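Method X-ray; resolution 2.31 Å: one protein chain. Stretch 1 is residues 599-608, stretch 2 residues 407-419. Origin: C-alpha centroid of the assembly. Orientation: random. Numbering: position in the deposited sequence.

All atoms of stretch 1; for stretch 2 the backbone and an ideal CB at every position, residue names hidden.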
# COMPACT_ATOMS: atom_id res chain seq x y z
N PRO A 599 9.39 45.89 7.73
CA PRO A 599 10.71 46.44 8.07
C PRO A 599 11.82 45.38 8.17
O PRO A 599 13.00 45.73 8.05
CB PRO A 599 10.47 47.08 9.44
CG PRO A 599 9.03 47.42 9.46
CD PRO A 599 8.33 46.38 8.63
N ARG A 600 11.46 44.12 8.40
CA ARG A 600 12.43 43.06 8.69
C ARG A 600 12.68 42.10 7.53
O ARG A 600 13.62 41.29 7.57
CB ARG A 600 11.98 42.25 9.90
CG ARG A 600 12.12 42.99 11.21
CD ARG A 600 13.58 43.34 11.43
NE ARG A 600 13.69 44.61 12.14
CZ ARG A 600 14.02 45.76 11.57
NH1 ARG A 600 14.31 45.81 10.27
NH2 ARG A 600 14.08 46.86 12.32
N GLY A 601 11.85 42.17 6.50
CA GLY A 601 11.96 41.23 5.40
C GLY A 601 10.95 40.13 5.60
O GLY A 601 10.76 39.67 6.74
N MET A 602 10.28 39.71 4.53
CA MET A 602 9.20 38.74 4.66
C MET A 602 9.71 37.41 5.24
O MET A 602 10.76 36.91 4.86
CB MET A 602 8.52 38.51 3.32
CG MET A 602 7.64 39.69 2.83
SD MET A 602 6.13 40.14 3.77
CE MET A 602 5.63 38.64 4.65
N GLY A 603 8.97 36.87 6.20
CA GLY A 603 9.35 35.61 6.80
C GLY A 603 10.38 35.70 7.90
O GLY A 603 10.85 34.66 8.38
N TYR A 604 10.73 36.92 8.30
CA TYR A 604 11.64 37.13 9.43
C TYR A 604 11.10 36.45 10.68
O TYR A 604 9.92 36.57 11.00
CB TYR A 604 11.81 38.63 9.70
CG TYR A 604 12.79 38.94 10.80
CD1 TYR A 604 14.15 39.05 10.52
CD2 TYR A 604 12.37 39.13 12.11
CE1 TYR A 604 15.07 39.33 11.52
CE2 TYR A 604 13.29 39.42 13.12
CZ TYR A 604 14.64 39.52 12.81
OH TYR A 604 15.57 39.82 13.79
N PRO A 605 11.98 35.77 11.44
CA PRO A 605 13.44 35.70 11.33
C PRO A 605 13.97 34.46 10.62
O PRO A 605 15.16 34.16 10.70
CB PRO A 605 13.87 35.69 12.79
CG PRO A 605 12.78 34.87 13.46
CD PRO A 605 11.50 35.15 12.69
N PHE A 606 13.10 33.73 9.95
CA PHE A 606 13.52 32.49 9.31
C PHE A 606 13.97 32.67 7.87
O PHE A 606 14.20 31.70 7.18
CB PHE A 606 12.40 31.45 9.36
CG PHE A 606 12.09 30.98 10.76
CD1 PHE A 606 12.98 30.16 11.43
CD2 PHE A 606 10.93 31.38 11.41
CE1 PHE A 606 12.71 29.72 12.69
CE2 PHE A 606 10.65 30.95 12.68
CZ PHE A 606 11.54 30.11 13.32
N ASN A 607 14.12 33.92 7.43
CA ASN A 607 14.43 34.22 6.03
C ASN A 607 15.93 34.32 5.77
O ASN A 607 16.37 34.33 4.62
CB ASN A 607 13.74 35.51 5.61
CG ASN A 607 14.16 36.71 6.45
OD1 ASN A 607 14.54 36.55 7.61
ND2 ASN A 607 14.09 37.90 5.87
N ARG A 608 16.72 34.36 6.84
CA ARG A 608 18.19 34.26 6.74
C ARG A 608 18.68 33.29 7.79
O ARG A 608 17.96 33.01 8.74
CB ARG A 608 18.87 35.62 6.92
CG ARG A 608 19.08 36.36 5.64
CD ARG A 608 19.27 37.82 5.90
NE ARG A 608 18.09 38.55 5.46
CZ ARG A 608 17.83 38.83 4.19
NH1 ARG A 608 18.70 38.45 3.26
NH2 ARG A 608 16.73 39.50 3.86
N UNK A 407 21.34 31.79 -0.41
CA UNK A 407 21.56 33.17 -0.02
C UNK A 407 21.45 33.30 1.49
O UNK A 407 22.28 33.94 2.14
CB UNK A 407 20.56 34.10 -0.72
N UNK A 408 20.44 32.63 2.05
CA UNK A 408 20.15 32.71 3.47
C UNK A 408 21.32 32.23 4.33
O UNK A 408 21.61 32.84 5.36
CB UNK A 408 18.90 31.89 3.79
N UNK A 409 21.99 31.15 3.95
CA UNK A 409 23.10 30.70 4.80
C UNK A 409 24.37 31.54 4.55
O UNK A 409 25.27 31.59 5.41
CB UNK A 409 23.39 29.22 4.55
N UNK A 410 24.44 32.19 3.38
CA UNK A 410 25.56 33.08 3.05
C UNK A 410 25.55 34.41 3.83
O UNK A 410 26.60 34.94 4.15
CB UNK A 410 25.54 33.38 1.55
N UNK A 411 24.36 34.93 4.12
CA UNK A 411 24.24 36.19 4.85
C UNK A 411 23.37 36.05 6.09
O UNK A 411 22.21 36.46 6.09
CB UNK A 411 23.67 37.28 3.94
N UNK A 412 23.95 35.47 7.16
CA UNK A 412 23.23 35.19 8.41
C UNK A 412 22.76 36.48 9.07
O UNK A 412 23.16 37.56 8.65
CB UNK A 412 24.12 34.40 9.38
N UNK A 413 21.90 36.38 10.08
CA UNK A 413 21.45 37.57 10.80
C UNK A 413 21.41 37.28 12.29
O UNK A 413 21.16 36.15 12.71
CB UNK A 413 20.08 38.02 10.30
N UNK A 414 21.68 38.32 13.07
CA UNK A 414 21.66 38.26 14.53
C UNK A 414 20.23 38.14 15.05
O UNK A 414 19.41 39.04 14.82
CB UNK A 414 22.34 39.50 15.12
N UNK A 415 19.92 37.06 15.76
CA UNK A 415 18.54 36.83 16.18
C UNK A 415 18.11 37.80 17.28
O UNK A 415 16.92 37.97 17.54
CB UNK A 415 18.37 35.39 16.66
N UNK A 416 19.09 38.45 17.92
CA UNK A 416 18.81 39.44 18.97
C UNK A 416 18.73 40.87 18.41
O UNK A 416 18.18 41.76 19.05
CB UNK A 416 19.89 39.37 20.05
N UNK A 417 19.28 41.08 17.21
CA UNK A 417 19.44 42.41 16.62
C UNK A 417 18.21 43.33 16.66
O UNK A 417 18.35 44.54 16.74
CB UNK A 417 19.87 42.24 15.16
N UNK A 418 17.01 42.77 16.59
CA UNK A 418 15.81 43.62 16.62
C UNK A 418 14.81 43.13 17.68
O UNK A 418 13.59 43.26 17.49
CB UNK A 418 15.14 43.64 15.24
N UNK A 419 15.32 42.58 18.78
CA UNK A 419 14.49 42.12 19.88
C UNK A 419 13.63 43.25 20.48
O UNK A 419 14.11 44.36 20.65
CB UNK A 419 15.38 41.50 20.97

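Position 407 lies in the last helical turn, and its ideal CB has nothing of stretch 1 within 5.5 Å, so stretch 1 sets no preference; the residue is Ala 407. At 408 the CA atoms of the two stretches come nearest, the CA of 408 lying 4.1 Å from the CA of Arg 608. The ideal CB sits 3.6 Å from Asn 607 O, which favours a small residue. It is Ala 408, whose CB packs against the Arg 608 backbone, 3.8 Å from Arg 608 CA.

Position 409 points away and 410 is out of reach, so many side chains would serve; they are Thr 409 and Arg 410. Position 411 leaves helical angles while its N still bonds to the carbonyl of 407. Its ideal CB is 4.8 Å from Arg 608 CD, loose enough for many residues. In Tyr 411 the ring leads away, and the contact falls to the backbone: Tyr 411 O lies 3.2 Å from Arg 608 CG. Position 412 points away with phi near -63°, compatible with proline among others, and is Pro 412.

Position 413 is extended and points toward stretch 1, between Arg 608 CB (4.3 Å from the ideal CB) and Tyr 604 CE1 (5.3 Å). Beyond lie two acceptors, Pro 605 O and Asn 607 OD1, so a side chain of some length carrying a donor would suit, an amide or a basic group. Gln 413 answers: its NE2 donates to Asn 607 OD1 (3.0 Å) and, weakly, to Pro 605 O (3.0 Å). Its OE1 approaches the edge of the Tyr 604 ring, 3.4 Å from CE1.

Position 414 points away, leaving room for polar groups; Asp 414 OD1 accepts from the backbone N of 416 (2.9 Å). At 415 the CB points sideways, but a longer apolar chain could reach the proline ring. Ile 415 does so, placing CD1 3.4 Å from Pro 605 CB.

Position 416 points away; it is Thr 416, whose OG1 donates to Asp 414 OD1 (2.7 Å). Position 417, sideways, tolerates several residues and is Ala 417.

Position 418 points toward stretch 1, its ideal CB 3.6 Å from Arg 600 NE. A flat ring or an acidic group would suit the guanidinium. His 418 lays its ring face against Arg 600, whose CD makes a CH-pi contact 3.9 Å from the ring centroid. One water joins His 418 N (2.9 Å), Ile 415 O (2.7 Å) and Tyr 604 OH (2.8 Å). Position 419 points away from stretch 1, which sets no preference there; Arg 419 makes no contact with it, and its N bonds to Thr 416 O (3.0 Å).

Stretch 2 (407-419) AATRYPQDITAHR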
# COMPACT_ATOMS: atom_id res chain seq x y z
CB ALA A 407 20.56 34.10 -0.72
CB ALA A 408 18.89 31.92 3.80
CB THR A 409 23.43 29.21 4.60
OG1 THR A 409 24.31 29.04 3.48
CG2 THR A 409 22.18 28.39 4.41
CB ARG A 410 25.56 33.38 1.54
CG ARG A 410 26.30 32.34 0.72
CD ARG A 410 27.81 32.50 0.82
NE ARG A 410 28.27 33.56 -0.06
CZ ARG A 410 29.10 34.53 0.31
NH1 ARG A 410 29.55 34.57 1.56
NH2 ARG A 410 29.47 35.46 -0.55
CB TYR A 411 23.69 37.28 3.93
CG TYR A 411 24.58 37.48 2.72
CD1 TYR A 411 25.78 38.17 2.83
CD2 TYR A 411 24.25 36.93 1.49
CE1 TYR A 411 26.62 38.33 1.73
CE2 TYR A 411 25.08 37.08 0.39
CZ TYR A 411 26.26 37.78 0.52
OH TYR A 411 27.08 37.93 -0.57
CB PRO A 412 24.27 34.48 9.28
CG PRO A 412 25.40 34.12 8.38
CD PRO A 412 25.35 35.01 7.20
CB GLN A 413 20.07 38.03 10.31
CG GLN A 413 18.95 37.00 10.42
CD GLN A 413 17.66 37.43 9.75
OE1 GLN A 413 17.55 38.55 9.26
NE2 GLN A 413 16.68 36.53 9.71
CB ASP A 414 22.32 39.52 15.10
CG ASP A 414 22.63 39.40 16.57
OD1 ASP A 414 21.89 38.71 17.30
OD2 ASP A 414 23.63 40.01 17.01
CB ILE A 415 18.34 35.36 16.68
CG1 ILE A 415 16.87 34.96 16.54
CG2 ILE A 415 18.76 35.19 18.13
CD1 ILE A 415 16.33 35.17 15.15
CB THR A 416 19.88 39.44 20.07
OG1 THR A 416 21.11 39.92 19.53
CG2 THR A 416 20.09 38.04 20.64
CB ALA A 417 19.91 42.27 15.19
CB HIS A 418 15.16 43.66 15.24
CG HIS A 418 16.09 44.11 14.14
ND1 HIS A 418 16.31 45.44 13.86
CD2 HIS A 418 16.83 43.40 13.26
CE1 HIS A 418 17.16 45.53 12.84
NE2 HIS A 418 17.49 44.31 12.46
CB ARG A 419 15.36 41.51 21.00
CG ARG A 419 16.41 42.48 21.61
CD ARG A 419 16.75 42.18 23.07
NE ARG A 419 17.62 41.01 23.26
CZ ARG A 419 17.72 40.32 24.40
NH1 ARG A 419 17.01 40.66 25.48
NH2 ARG A 419 18.53 39.26 24.46
O HOH W 1 15.68 40.20 16.56
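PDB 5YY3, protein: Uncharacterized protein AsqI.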